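Local structure of putative oxidoreductase molybdopterin-binding subunit (Sulfolobus tokodaii, 4ZOH) at residues 21-26 against 164-169; 168-173 against 179-184; 188-193 against 217-222; 222-227 against 249-254. The protein binds a pterin cytosine dinucleotide and molybdenum, and is probably the catalytic subunit of an oxidoreductase of the xanthine dehydrogenase and aldehyde oxidase family. All coordinates share one frame; numbering follows the deposited sequence.

The four contacts follow one another along the chain and gather in one region of the fold, with centres 10 to 15 Å apart. Contact 1 ties a loop of the hammerhead range to a loop of the cofactor-binding range; contact 2 begins on that second loop and forms the hairpin of strands 170-174 and 179-183. Helix 188-199 comes next and, in contact 3, meets the loop leading into helix 223-235, whose N-terminal end supplies contact 4 with helix 245-251. Arg168 and Gly169 belong to contacts 1 and 2, His222 to contacts 3 and 4. Ser184 bonds to Glu166 and Lys218, and Arg168 pairs with Glu224, joining the contacts near the cofactor and iron-sulfur cluster.

Contact 1 of 4, residues 21-26 against 164-169; sequences AYVDDI and PLETRG
Tyr22 and Val23 meet Glu166 and Gly169 in a buried, water-bridged contact between two loops, one leading to strand 32-38 and the other to strand 170-174. The CG1 methyl of Val23 does most of the touching: it lies 3.5 Å from Glu166 OE1 and 3.6 Å from the carbonyl carbon of Gly169. With chi1 at 71°, this methyl sits between the backbone N and the carbonyl carbon, which turns it to the opposite loop. Glycine suits the facing position, since a beta carbon there would run into CG1. Trimming Val23 to an alanine removes the methyl wedged between Glu166 and Gly169 and would probably leave a gap beside the carboxylate.

Glu166 reaches across with an extended first torsion and a bend at chi2. The Tyr22 ring and the carboxylate plane stand 76° apart, with CB of Tyr22 3.8 Å from Glu166 OE1. Two waters donate to that same oxygen, and they in turn accept from Val23 N (2.8 Å) and Asp24 N (2.9 Å). OE2 is held by Gly212 N and the Ser184 hydroxyl, so both carboxylate oxygens are occupied. Tyr22 OH bonds to the backbone of a chain of another protein. Two backbone N-H groups of a short 3-10 turn, linked through waters to a buried carboxylate, join the hammerhead and cofactor-binding regions close to an iron-sulfur cluster.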
loop_
_atom_site.group_PDB
_atom_site.type_symbol
_atom_site.label_atom_id
_atom_site.label_comp_id
_atom_site.label_asym_id
_atom_site.label_seq_id
_atom_site.Cartn_x
_atom_site.Cartn_y
_atom_site.Cartn_z
ATOM N N ALA A 21 4.168 4.053 9.739
ATOM C CA ALA A 21 3.359 4.375 8.559
ATOM C C ALA A 21 2.142 5.096 9.103
ATOM O O ALA A 21 1.170 4.489 9.576
ATOM C CB ALA A 21 3.004 3.131 7.721
ATOM N N TYR A 22 2.265 6.422 9.086
ATOM C CA TYR A 22 1.142 7.292 9.436
ATOM C C TYR A 22 0.343 7.468 8.102
ATOM O O TYR A 22 0.839 7.088 7.017
ATOM C CB TYR A 22 1.641 8.649 9.937
ATOM C CG TYR A 22 2.438 8.519 11.187
ATOM C CD1 TYR A 22 1.871 8.783 12.428
ATOM C CD2 TYR A 22 3.822 8.167 11.121
ATOM C CE1 TYR A 22 2.669 8.678 13.620
ATOM C CE2 TYR A 22 4.641 8.048 12.274
ATOM C CZ TYR A 22 4.092 8.278 13.531
ATOM O OH TYR A 22 4.927 8.160 14.683
ATOM N N VAL A 23 -0.849 8.050 8.196
ATOM C CA VAL A 23 -1.766 8.060 7.027
ATOM C C VAL A 23 -1.134 8.613 5.760
ATOM O O VAL A 23 -1.369 8.072 4.679
ATOM C CB VAL A 23 -3.169 8.686 7.339
ATOM C CG1 VAL A 23 -3.108 10.185 7.527
ATOM C CG2 VAL A 23 -4.222 8.252 6.246
ATOM N N ASP A 24 -0.310 9.678 5.873
ATOM C CA ASP A 24 0.256 10.264 4.658
ATOM C C ASP A 24 1.457 9.501 4.094
ATOM O O ASP A 24 1.913 9.789 2.955
ATOM C CB ASP A 24 0.595 11.762 4.834
ATOM C CG ASP A 24 0.681 12.486 3.507
ATOM O OD1 ASP A 24 -0.050 12.043 2.584
ATOM O OD2 ASP A 24 1.421 13.524 3.388
ATOM N N ASP A 25 1.898 8.471 4.842
ATOM C CA ASP A 25 2.941 7.577 4.361
ATOM C C ASP A 25 2.362 6.463 3.490
ATOM O O ASP A 25 3.120 5.568 3.051
ATOM C CB ASP A 25 3.677 6.910 5.529
ATOM C CG ASP A 25 4.229 7.928 6.539
ATOM O OD1 ASP A 25 4.530 9.079 6.181
ATOM O OD2 ASP A 25 4.266 7.535 7.697
ATOM N N ILE A 26 1.028 6.446 3.343
ATOM C CA ILE A 26 0.350 5.400 2.577
ATOM C C ILE A 26 -0.063 5.894 1.214
ATOM O O ILE A 26 -0.530 7.003 1.090
ATOM C CB ILE A 26 -0.868 4.796 3.310
ATOM C CG1 ILE A 26 -0.442 4.405 4.735
ATOM C CG2 ILE A 26 -1.333 3.564 2.533
ATOM C CD1 ILE A 26 -1.611 4.147 5.656
ATOM N N PRO A 164 -2.171 18.362 17.835
ATOM C CA PRO A 164 -1.278 17.193 17.720
ATOM C C PRO A 164 -0.284 17.464 16.599
ATOM O O PRO A 164 -0.608 18.199 15.645
ATOM C CB PRO A 164 -2.212 16.060 17.293
ATOM C CG PRO A 164 -3.377 16.733 16.610
ATOM C CD PRO A 164 -3.520 18.068 17.307
ATOM N N LEU A 165 0.927 16.902 16.701
ATOM C CA LEU A 165 1.954 17.240 15.671
ATOM C C LEU A 165 1.623 16.655 14.294
ATOM O O LEU A 165 2.077 17.189 13.280
ATOM C CB LEU A 165 3.305 16.661 16.100
ATOM C CG LEU A 165 4.519 17.557 16.232
ATOM C CD1 LEU A 165 5.551 16.513 15.854
ATOM C CD2 LEU A 165 4.710 18.762 15.311
ATOM N N GLU A 166 0.932 15.530 14.254
ATOM C CA GLU A 166 0.301 15.094 12.994
ATOM C C GLU A 166 -1.168 15.579 12.972
ATOM O O GLU A 166 -1.991 15.245 13.880
ATOM C CB GLU A 166 0.300 13.541 12.797
ATOM C CG GLU A 166 -0.193 13.111 11.397
ATOM C CD GLU A 166 -0.913 11.771 11.367
ATOM O OE1 GLU A 166 -1.108 11.207 10.258
ATOM O OE2 GLU A 166 -1.314 11.221 12.431
ATOM N N THR A 167 -1.504 16.311 11.919
ATOM C CA THR A 167 -2.926 16.679 11.620
ATOM C C THR A 167 -3.785 15.485 11.308
ATOM O O THR A 167 -3.299 14.367 11.260
ATOM C CB THR A 167 -3.056 17.619 10.442
ATOM O OG1 THR A 167 -2.623 16.951 9.260
ATOM C CG2 THR A 167 -2.178 18.902 10.628
ATOM N N ARG A 168 -5.098 15.730 11.224
ATOM C CA ARG A 168 -6.039 14.768 10.635
ATOM C C ARG A 168 -5.493 14.382 9.283
ATOM O O ARG A 168 -4.603 15.060 8.730
ATOM C CB ARG A 168 -7.440 15.456 10.452
ATOM C CG ARG A 168 -8.088 15.795 11.803
ATOM C CD ARG A 168 -9.212 16.841 11.645
ATOM N NE ARG A 168 -8.731 18.005 10.920
ATOM C CZ ARG A 168 -9.493 18.879 10.259
ATOM N NH1 ARG A 168 -8.882 19.865 9.615
ATOM N NH2 ARG A 168 -10.841 18.780 10.299
ATOM N N GLY A 169 -6.073 13.340 8.700
ATOM C CA GLY A 169 -5.704 12.986 7.304
ATOM C C GLY A 169 -6.371 11.677 7.026
ATOM O O GLY A 169 -6.678 10.889 7.973
HETATM O O HOH W 1 -2.121 8.724 10.595
HETATM O O HOH W 2 0.635 11.312 8.079
#

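Contact 2 of 4, residues 168-173 against 179-184; sequences RGALAY and LTFYSS
Ala170 and Ala172 pack tightly against Phe181 on one face of an antiparallel strand pair, whereas Tyr173, Thr180 and Tyr182, all partly exposed, share the opposite face with the buried Leu171. On the tight face, Phe181 has CG anti to the backbone N (chi1 -158°), which swings its ring back across the neighbouring strand. Its CD1 comes within 3.5 Å of Ala172 CB, and its CZ lies 3.8 Å from Ala170 CB. The small alanines leave room for the ring, and helices 188-199 and 223-235 cover this side through Leu191, Leu195, Leu228 and Ala229. A serine at Phe181 would probably open a gap beneath both alanine methyls and bring an unmatched hydroxyl into the core.

On the other face, Leu171 and Tyr182 run side by side in the same direction, with Leu171 CD2 3.9 Å from Tyr182 CD2. The carbonyl oxygen of Leu171 approaches the tyrosine ring at its edge. Towards the turn a water donates to Tyr173 O and lies 2.6 Å from Thr180 OG1, while Tyr173 packs on Lys19 of the second subunit.

Leu171 with Tyr182 and Tyr173 with Thr180 form the hydrogen-bonded pairs, Ala170 with Ser183 and Ala172 with Phe181 the non-hydrogen-bonded ones. Ser184 N adds a 2.9 Å bond to Gly169 O. The short strands are almost exactly antiparallel (176° between their N-to-C directions), a beta hairpin inside a mixed sheet.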
loop_
_atom_site.group_PDB
_atom_site.type_symbol
_atom_site.label_atom_id
_atom_site.label_comp_id
_atom_site.label_asym_id
_atom_site.label_seq_id
_atom_site.Cartn_x
_atom_site.Cartn_y
_atom_site.Cartn_z
ATOM N N ARG A 168 -5.098 15.730 11.224
ATOM C CA ARG A 168 -6.039 14.768 10.635
ATOM C C ARG A 168 -5.493 14.382 9.283
ATOM O O ARG A 168 -4.603 15.060 8.730
ATOM C CB ARG A 168 -7.440 15.456 10.452
ATOM C CG ARG A 168 -8.088 15.795 11.803
ATOM C CD ARG A 168 -9.212 16.841 11.645
ATOM N NE ARG A 168 -8.731 18.005 10.920
ATOM C CZ ARG A 168 -9.493 18.879 10.259
ATOM N NH1 ARG A 168 -8.882 19.865 9.615
ATOM N NH2 ARG A 168 -10.841 18.780 10.299
ATOM N N GLY A 169 -6.073 13.340 8.700
ATOM C CA GLY A 169 -5.704 12.986 7.304
ATOM C C GLY A 169 -6.371 11.677 7.026
ATOM O O GLY A 169 -6.678 10.889 7.973
ATOM N N ALA A 170 -6.569 11.390 5.750
ATOM C CA ALA A 170 -7.327 10.192 5.412
ATOM C C ALA A 170 -7.103 9.816 3.963
ATOM O O ALA A 170 -6.642 10.655 3.137
ATOM C CB ALA A 170 -8.818 10.390 5.670
ATOM N N LEU A 171 -7.355 8.527 3.719
ATOM C CA LEU A 171 -7.153 7.929 2.418
ATOM C C LEU A 171 -8.301 6.958 2.168
ATOM O O LEU A 171 -8.477 6.025 2.947
ATOM C CB LEU A 171 -5.805 7.159 2.335
ATOM C CG LEU A 171 -5.511 6.385 1.048
ATOM C CD1 LEU A 171 -5.463 7.272 -0.228
ATOM C CD2 LEU A 171 -4.196 5.564 1.217
ATOM N N ALA A 172 -9.052 7.190 1.088
ATOM C CA ALA A 172 -10.322 6.458 0.867
ATOM C C ALA A 172 -10.348 5.803 -0.519
ATOM O O ALA A 172 -9.954 6.402 -1.498
ATOM C CB ALA A 172 -11.497 7.405 1.017
ATOM N N TYR A 173 -10.789 4.553 -0.559
ATOM C CA TYR A 173 -10.747 3.789 -1.781
ATOM C C TYR A 173 -11.934 2.852 -1.828
ATOM O O TYR A 173 -12.095 2.003 -0.956
ATOM C CB TYR A 173 -9.459 2.952 -1.892
ATOM C CG TYR A 173 -9.479 2.168 -3.145
ATOM C CD1 TYR A 173 -9.667 2.820 -4.372
ATOM C CD2 TYR A 173 -9.366 0.772 -3.123
ATOM C CE1 TYR A 173 -9.722 2.125 -5.570
ATOM C CE2 TYR A 173 -9.406 0.039 -4.309
ATOM C CZ TYR A 173 -9.583 0.727 -5.533
ATOM O OH TYR A 173 -9.623 0.042 -6.710
ATOM N N LEU A 179 -15.705 -0.085 0.592
ATOM C CA LEU A 179 -14.891 1.084 0.912
ATOM C C LEU A 179 -13.793 0.702 1.892
ATOM O O LEU A 179 -14.078 0.217 2.970
ATOM C CB LEU A 179 -15.712 2.186 1.582
ATOM C CG LEU A 179 -15.036 3.535 1.920
ATOM C CD1 LEU A 179 -14.317 4.159 0.764
ATOM C CD2 LEU A 179 -16.064 4.473 2.541
ATOM N N THR A 180 -12.541 0.935 1.517
ATOM C CA THR A 180 -11.448 0.879 2.556
ATOM C C THR A 180 -11.049 2.313 2.882
ATOM O O THR A 180 -10.844 3.078 1.952
ATOM C CB THR A 180 -10.260 0.039 2.076
ATOM O OG1 THR A 180 -10.736 -1.286 1.815
ATOM C CG2 THR A 180 -9.189 -0.030 3.122
ATOM N N PHE A 181 -11.026 2.670 4.172
ATOM C CA PHE A 181 -10.803 4.068 4.646
ATOM C C PHE A 181 -9.697 4.105 5.702
ATOM O O PHE A 181 -9.883 3.501 6.793
ATOM C CB PHE A 181 -12.100 4.602 5.348
ATOM C CG PHE A 181 -12.185 6.128 5.380
ATOM C CD1 PHE A 181 -12.633 6.845 4.284
ATOM C CD2 PHE A 181 -11.841 6.849 6.519
ATOM C CE1 PHE A 181 -12.698 8.256 4.304
ATOM C CE2 PHE A 181 -11.933 8.242 6.559
ATOM C CZ PHE A 181 -12.369 8.952 5.455
ATOM N N TYR A 182 -8.558 4.769 5.405
ATOM C CA TYR A 182 -7.472 4.914 6.401
ATOM C C TYR A 182 -7.621 6.307 6.977
ATOM O O TYR A 182 -7.861 7.231 6.230
ATOM C CB TYR A 182 -6.089 4.824 5.789
ATOM C CG TYR A 182 -5.755 3.568 5.016
ATOM C CD1 TYR A 182 -4.906 2.587 5.582
ATOM C CD2 TYR A 182 -6.239 3.379 3.716
ATOM C CE1 TYR A 182 -4.529 1.479 4.846
ATOM C CE2 TYR A 182 -5.878 2.256 2.987
ATOM C CZ TYR A 182 -5.038 1.332 3.569
ATOM O OH TYR A 182 -4.741 0.236 2.858
ATOM N N SER A 183 -7.430 6.468 8.269
ATOM C CA SER A 183 -7.611 7.779 8.810
ATOM C C SER A 183 -6.780 7.952 10.060
ATOM O O SER A 183 -6.634 6.991 10.882
ATOM C CB SER A 183 -9.109 8.029 9.161
ATOM O OG SER A 183 -9.329 9.381 9.612
ATOM N N SER A 184 -6.330 9.181 10.241
ATOM C CA SER A 184 -5.660 9.556 11.464
ATOM C C SER A 184 -6.778 9.773 12.461
ATOM O O SER A 184 -7.311 10.864 12.600
ATOM C CB SER A 184 -4.762 10.805 11.269
ATOM O OG SER A 184 -4.068 11.104 12.482
HETATM O O HOH W 3 -8.622 12.345 9.694
HETATM O O HOH W 4 -11.992 -1.259 -0.509
#

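Contact 3 of 4, residues 188-193 against 217-222; sequences AHYLRR and SKIIAH
Tyr190 meets Ile219 with the edge of its ring, and this encounter carries the greater share of the surface buried between helix 188-199 and the loop 217-222. The carbonyl oxygen of Ile219 lies near the ring plane, 3.5 Å from Tyr190 CE2, so that the polarised ring hydrogens probably face the oxygen. The CG2 methyl of Ile219 stands 4.1 Å from the same CE2, and the two side chains pass at a slant. With CG anti to the backbone N (chi1 -179°), the ring edge of Tyr190 is brought to the Ile219 carbonyl.

One residue further along the helix, Leu191 adds the second point of contact. Its CD1 methyl touches Ala221 CB at 3.8 Å, a small apolar meeting in a buried setting.

The loop also has a brace of its own: His222 NE2 donates to Ser217 O across 2.9 Å, with the acceptor close to the imidazole plane, tying the two ends of the segment together. The side chain of Ile219 is about 5 Å from the bound molybdenum. Leu191 links the contact to strands 179-183 and 204-207 through Phe181, Ser183 and Val206, while the loop runs on into helix 223-235 and its Ile220 packs on helix 288-304.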
loop_
_atom_site.group_PDB
_atom_site.type_symbol
_atom_site.label_atom_id
_atom_site.label_comp_id
_atom_site.label_asym_id
_atom_site.label_seq_id
_atom_site.Cartn_x
_atom_site.Cartn_y
_atom_site.Cartn_z
ATOM N N ALA A 188 -10.518 2.982 14.854
ATOM C CA ALA A 188 -10.982 2.485 13.533
ATOM C C ALA A 188 -12.493 2.022 13.595
ATOM O O ALA A 188 -13.247 2.304 12.710
ATOM C CB ALA A 188 -10.091 1.375 13.021
ATOM N N HIS A 189 -12.902 1.381 14.681
ATOM C CA HIS A 189 -14.189 0.725 14.761
ATOM C C HIS A 189 -15.299 1.747 14.904
ATOM O O HIS A 189 -16.346 1.582 14.260
ATOM C CB HIS A 189 -14.173 -0.295 15.903
ATOM C CG HIS A 189 -12.931 -1.138 15.915
ATOM N ND1 HIS A 189 -12.777 -2.242 15.096
ATOM C CD2 HIS A 189 -11.785 -1.044 16.644
ATOM C CE1 HIS A 189 -11.586 -2.793 15.324
ATOM N NE2 HIS A 189 -10.967 -2.092 16.260
ATOM N N TYR A 190 -15.031 2.819 15.653
ATOM C CA TYR A 190 -15.971 3.928 15.813
ATOM C C TYR A 190 -16.115 4.781 14.542
ATOM O O TYR A 190 -17.229 5.081 14.105
ATOM C CB TYR A 190 -15.613 4.799 17.027
ATOM C CG TYR A 190 -16.561 5.934 17.264
ATOM C CD1 TYR A 190 -17.935 5.704 17.501
ATOM C CD2 TYR A 190 -16.084 7.235 17.289
ATOM C CE1 TYR A 190 -18.805 6.780 17.712
ATOM C CE2 TYR A 190 -16.925 8.315 17.504
ATOM C CZ TYR A 190 -18.278 8.074 17.732
ATOM O OH TYR A 190 -19.049 9.178 17.914
ATOM N N LEU A 191 -14.992 5.099 13.901
ATOM C CA LEU A 191 -15.042 5.720 12.586
ATOM C C LEU A 191 -15.818 4.807 11.579
ATOM O O LEU A 191 -16.603 5.280 10.802
ATOM C CB LEU A 191 -13.653 6.137 12.084
ATOM C CG LEU A 191 -13.574 6.688 10.663
ATOM C CD1 LEU A 191 -14.388 8.015 10.719
ATOM C CD2 LEU A 191 -12.132 7.017 10.321
ATOM N N ARG A 192 -15.608 3.509 11.613
ATOM C CA ARG A 192 -16.379 2.696 10.726
ATOM C C ARG A 192 -17.925 2.846 10.969
ATOM O O ARG A 192 -18.688 3.014 10.008
ATOM C CB ARG A 192 -16.005 1.246 10.879
ATOM C CG ARG A 192 -16.687 0.410 9.821
ATOM C CD ARG A 192 -16.418 -1.061 10.017
ATOM N NE ARG A 192 -17.540 -1.763 9.404
ATOM C CZ ARG A 192 -18.699 -2.023 10.033
ATOM N NH1 ARG A 192 -18.872 -1.683 11.327
ATOM N NH2 ARG A 192 -19.701 -2.629 9.352
ATOM N N ARG A 193 -18.346 2.790 12.239
ATOM C CA ARG A 193 -19.738 2.989 12.575
ATOM C C ARG A 193 -20.233 4.341 12.071
ATOM O O ARG A 193 -21.330 4.418 11.548
ATOM C CB ARG A 193 -19.979 2.828 14.039
ATOM C CG ARG A 193 -20.051 1.398 14.466
ATOM C CD ARG A 193 -20.446 1.290 15.945
ATOM N NE ARG A 193 -19.409 1.836 16.869
ATOM C CZ ARG A 193 -18.314 1.165 17.287
ATOM N NH1 ARG A 193 -18.019 -0.052 16.839
ATOM N NH2 ARG A 193 -17.489 1.728 18.157
ATOM N N SER A 217 -8.930 15.487 19.712
ATOM C CA SER A 217 -9.271 16.071 18.440
ATOM C C SER A 217 -9.689 15.115 17.302
ATOM O O SER A 217 -10.154 15.631 16.282
ATOM C CB SER A 217 -8.166 17.002 17.972
ATOM O OG SER A 217 -7.135 16.264 17.389
ATOM N N LYS A 218 -9.493 13.781 17.455
ATOM C CA LYS A 218 -9.700 12.790 16.386
ATOM C C LYS A 218 -10.718 11.687 16.821
ATOM O O LYS A 218 -10.816 10.594 16.220
ATOM C CB LYS A 218 -8.357 12.186 15.887
ATOM C CG LYS A 218 -7.434 13.224 15.199
ATOM C CD LYS A 218 -5.988 12.718 14.962
ATOM C CE LYS A 218 -5.101 13.846 14.487
ATOM N NZ LYS A 218 -3.719 13.312 14.134
ATOM N N ILE A 219 -11.438 11.956 17.909
ATOM C CA ILE A 219 -12.550 11.066 18.275
ATOM C C ILE A 219 -13.667 11.093 17.208
ATOM O O ILE A 219 -14.046 10.052 16.657
ATOM C CB ILE A 219 -13.186 11.459 19.626
ATOM C CG1 ILE A 219 -12.134 11.407 20.743
ATOM C CG2 ILE A 219 -14.408 10.539 19.905
ATOM C CD1 ILE A 219 -12.730 11.852 22.116
ATOM N N ILE A 220 -14.140 12.309 16.903
ATOM C CA ILE A 220 -15.267 12.461 16.008
ATOM C C ILE A 220 -14.805 12.194 14.578
ATOM O O ILE A 220 -13.584 12.263 14.279
ATOM C CB ILE A 220 -15.865 13.899 16.122
ATOM C CG1 ILE A 220 -14.911 14.998 15.590
ATOM C CG2 ILE A 220 -16.292 14.135 17.568
ATOM C CD1 ILE A 220 -15.564 16.377 15.549
ATOM N N ALA A 221 -15.763 11.878 13.705
ATOM C CA ALA A 221 -15.508 11.975 12.250
ATOM C C ALA A 221 -15.712 13.407 11.890
ATOM O O ALA A 221 -16.750 13.984 12.224
ATOM C CB ALA A 221 -16.477 11.086 11.454
ATOM N N HIS A 222 -14.746 13.960 11.205
ATOM C CA HIS A 222 -14.800 15.271 10.796
ATOM C C HIS A 222 -15.568 15.483 9.488
ATOM O O HIS A 222 -15.648 14.560 8.705
ATOM C CB HIS A 222 -13.374 15.750 10.613
ATOM C CG HIS A 222 -12.704 15.992 11.922
ATOM N ND1 HIS A 222 -12.672 17.232 12.508
ATOM C CD2 HIS A 222 -12.119 15.141 12.798
ATOM C CE1 HIS A 222 -12.041 17.164 13.669
ATOM N NE2 HIS A 222 -11.713 15.899 13.879
#

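Contact 4 of 4, residues 222-227 against 249-254; sequences HPEEYA and FISAGH
Ser251 and Ala252 carry the contact from the end of helix 245-251, facing His222 and Glu224 at the start of helix 223-235. In sequence order, Phe249 comes first and offers its carbonyl oxygen to a later residue of the same segment, while its ring meets Phe636 edge to face. Ser251 follows, with OG placed between the backbone N and the carbonyl carbon (chi1 56°), where it reaches Glu247 O in the preceding turn. Ser251 OG remains 4.1 Å from Glu224 OE2, a loose approach between two groups with stronger partners elsewhere. Glu224 is bent at chi2 (92°), and its OE2 pairs with Arg38 and Arg168.

Ala252, where the chain leaves helical geometry, gives the closest touch: its CB lies 3.7 Å from CE1 of the His222 imidazole. Gly253 then turns the chain with positive phi, and His254 NE2 closes the turn with a nearly straight 2.7 Å bond to Phe249 O.

On the facing segment, His222 occupies the N-cap position, and its backbone N donates to Glu225 OE1 over 2.9 Å, reaching that oxygen from its anti side and out of the carboxylate plane.

Directly, then, the segments share a slight van der Waals touch of the Ala252 methyl on the imidazole. The polar link runs through Arg168, which also bonds weakly to Ser251 OG and packs on His222 and Ala252; with Arg38 it probably balances the buried Glu224 charge.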
loop_
_atom_site.group_PDB
_atom_site.type_symbol
_atom_site.label_atom_id
_atom_site.label_comp_id
_atom_site.label_asym_id
_atom_site.label_seq_id
_atom_site.Cartn_x
_atom_site.Cartn_y
_atom_site.Cartn_z
ATOM N N HIS A 222 -14.746 13.960 11.205
ATOM C CA HIS A 222 -14.800 15.271 10.796
ATOM C C HIS A 222 -15.568 15.483 9.488
ATOM O O HIS A 222 -15.648 14.560 8.705
ATOM C CB HIS A 222 -13.374 15.750 10.613
ATOM C CG HIS A 222 -12.704 15.992 11.922
ATOM N ND1 HIS A 222 -12.672 17.232 12.508
ATOM C CD2 HIS A 222 -12.119 15.141 12.798
ATOM C CE1 HIS A 222 -12.041 17.164 13.669
ATOM N NE2 HIS A 222 -11.713 15.899 13.879
ATOM N N PRO A 223 -16.020 16.718 9.222
ATOM C CA PRO A 223 -16.707 16.881 7.898
ATOM C C PRO A 223 -15.889 16.356 6.709
ATOM O O PRO A 223 -16.462 15.674 5.839
ATOM C CB PRO A 223 -16.925 18.405 7.772
ATOM C CG PRO A 223 -16.861 18.944 9.195
ATOM C CD PRO A 223 -15.837 18.026 9.912
ATOM N N GLU A 224 -14.574 16.604 6.710
ATOM C CA GLU A 224 -13.708 16.153 5.624
ATOM C C GLU A 224 -13.679 14.621 5.488
ATOM O O GLU A 224 -13.581 14.076 4.369
ATOM C CB GLU A 224 -12.276 16.669 5.830
ATOM C CG GLU A 224 -12.124 18.169 5.812
ATOM C CD GLU A 224 -12.229 18.752 7.210
ATOM O OE1 GLU A 224 -13.066 18.327 7.955
ATOM O OE2 GLU A 224 -11.489 19.664 7.545
ATOM N N GLU A 225 -13.781 13.916 6.604
ATOM C CA GLU A 225 -13.758 12.481 6.501
ATOM C C GLU A 225 -15.041 11.920 5.857
ATOM O O GLU A 225 -14.990 11.045 4.997
ATOM C CB GLU A 225 -13.523 11.823 7.886
ATOM C CG GLU A 225 -12.055 11.894 8.416
ATOM C CD GLU A 225 -12.015 11.543 9.907
ATOM O OE1 GLU A 225 -12.419 12.368 10.708
ATOM O OE2 GLU A 225 -11.606 10.460 10.314
ATOM N N TYR A 226 -16.192 12.357 6.353
ATOM C CA TYR A 226 -17.503 12.026 5.656
ATOM C C TYR A 226 -17.485 12.360 4.166
ATOM O O TYR A 226 -17.865 11.530 3.342
ATOM C CB TYR A 226 -18.663 12.765 6.331
ATOM C CG TYR A 226 -19.005 12.263 7.720
ATOM C CD1 TYR A 226 -19.312 10.926 7.937
ATOM C CD2 TYR A 226 -19.017 13.145 8.806
ATOM C CE1 TYR A 226 -19.706 10.454 9.152
ATOM C CE2 TYR A 226 -19.420 12.701 10.041
ATOM C CZ TYR A 226 -19.783 11.360 10.192
ATOM O OH TYR A 226 -20.149 10.906 11.413
ATOM N N ALA A 227 -17.005 13.533 3.833
ATOM C CA ALA A 227 -16.959 13.954 2.437
ATOM C C ALA A 227 -16.008 13.111 1.600
ATOM O O ALA A 227 -16.344 12.703 0.464
ATOM C CB ALA A 227 -16.622 15.432 2.309
ATOM N N PHE A 249 -5.553 24.388 12.365
ATOM C CA PHE A 249 -5.787 25.344 13.459
ATOM C C PHE A 249 -7.165 25.958 13.392
ATOM O O PHE A 249 -7.807 26.071 14.396
ATOM C CB PHE A 249 -4.732 26.480 13.451
ATOM C CG PHE A 249 -3.510 26.139 14.246
ATOM C CD1 PHE A 249 -3.623 25.939 15.629
ATOM C CD2 PHE A 249 -2.258 26.005 13.623
ATOM C CE1 PHE A 249 -2.525 25.602 16.403
ATOM C CE2 PHE A 249 -1.147 25.698 14.392
ATOM C CZ PHE A 249 -1.265 25.494 15.776
ATOM N N ILE A 250 -7.606 26.276 12.169
ATOM C CA ILE A 250 -8.851 26.963 11.923
ATOM C C ILE A 250 -10.090 26.053 12.035
ATOM O O ILE A 250 -11.209 26.506 12.347
ATOM C CB ILE A 250 -8.605 27.656 10.586
ATOM C CG1 ILE A 250 -8.040 29.034 10.848
ATOM C CG2 ILE A 250 -9.700 27.529 9.575
ATOM C CD1 ILE A 250 -7.346 29.571 9.632
ATOM N N SER A 251 -9.895 24.761 11.834
ATOM C CA SER A 251 -11.044 23.855 11.747
ATOM C C SER A 251 -11.122 22.747 12.764
ATOM O O SER A 251 -12.102 21.994 12.802
ATOM C CB SER A 251 -11.099 23.261 10.317
ATOM O OG SER A 251 -9.891 22.602 9.968
ATOM N N ALA A 252 -10.078 22.527 13.559
ATOM C CA ALA A 252 -10.142 21.293 14.350
ATOM C C ALA A 252 -9.324 21.409 15.619
ATOM O O ALA A 252 -8.382 22.235 15.681
ATOM C CB ALA A 252 -9.730 20.093 13.537
ATOM N N GLY A 253 -9.706 20.575 16.586
ATOM C CA GLY A 253 -9.096 20.467 17.899
ATOM C C GLY A 253 -9.325 21.620 18.880
ATOM O O GLY A 253 -8.626 21.665 19.899
ATOM N N HIS A 254 -10.299 22.520 18.626
ATOM C CA HIS A 254 -10.708 23.542 19.636
ATOM C C HIS A 254 -11.400 22.917 20.813
ATOM O O HIS A 254 -12.263 22.079 20.633
ATOM C CB HIS A 254 -11.635 24.598 19.026
ATOM C CG HIS A 254 -11.010 25.381 17.930
ATOM N ND1 HIS A 254 -11.264 26.728 17.739
ATOM C CD2 HIS A 254 -10.119 25.021 16.971
ATOM C CE1 HIS A 254 -10.556 27.166 16.707
ATOM N NE2 HIS A 254 -9.842 26.150 16.224
#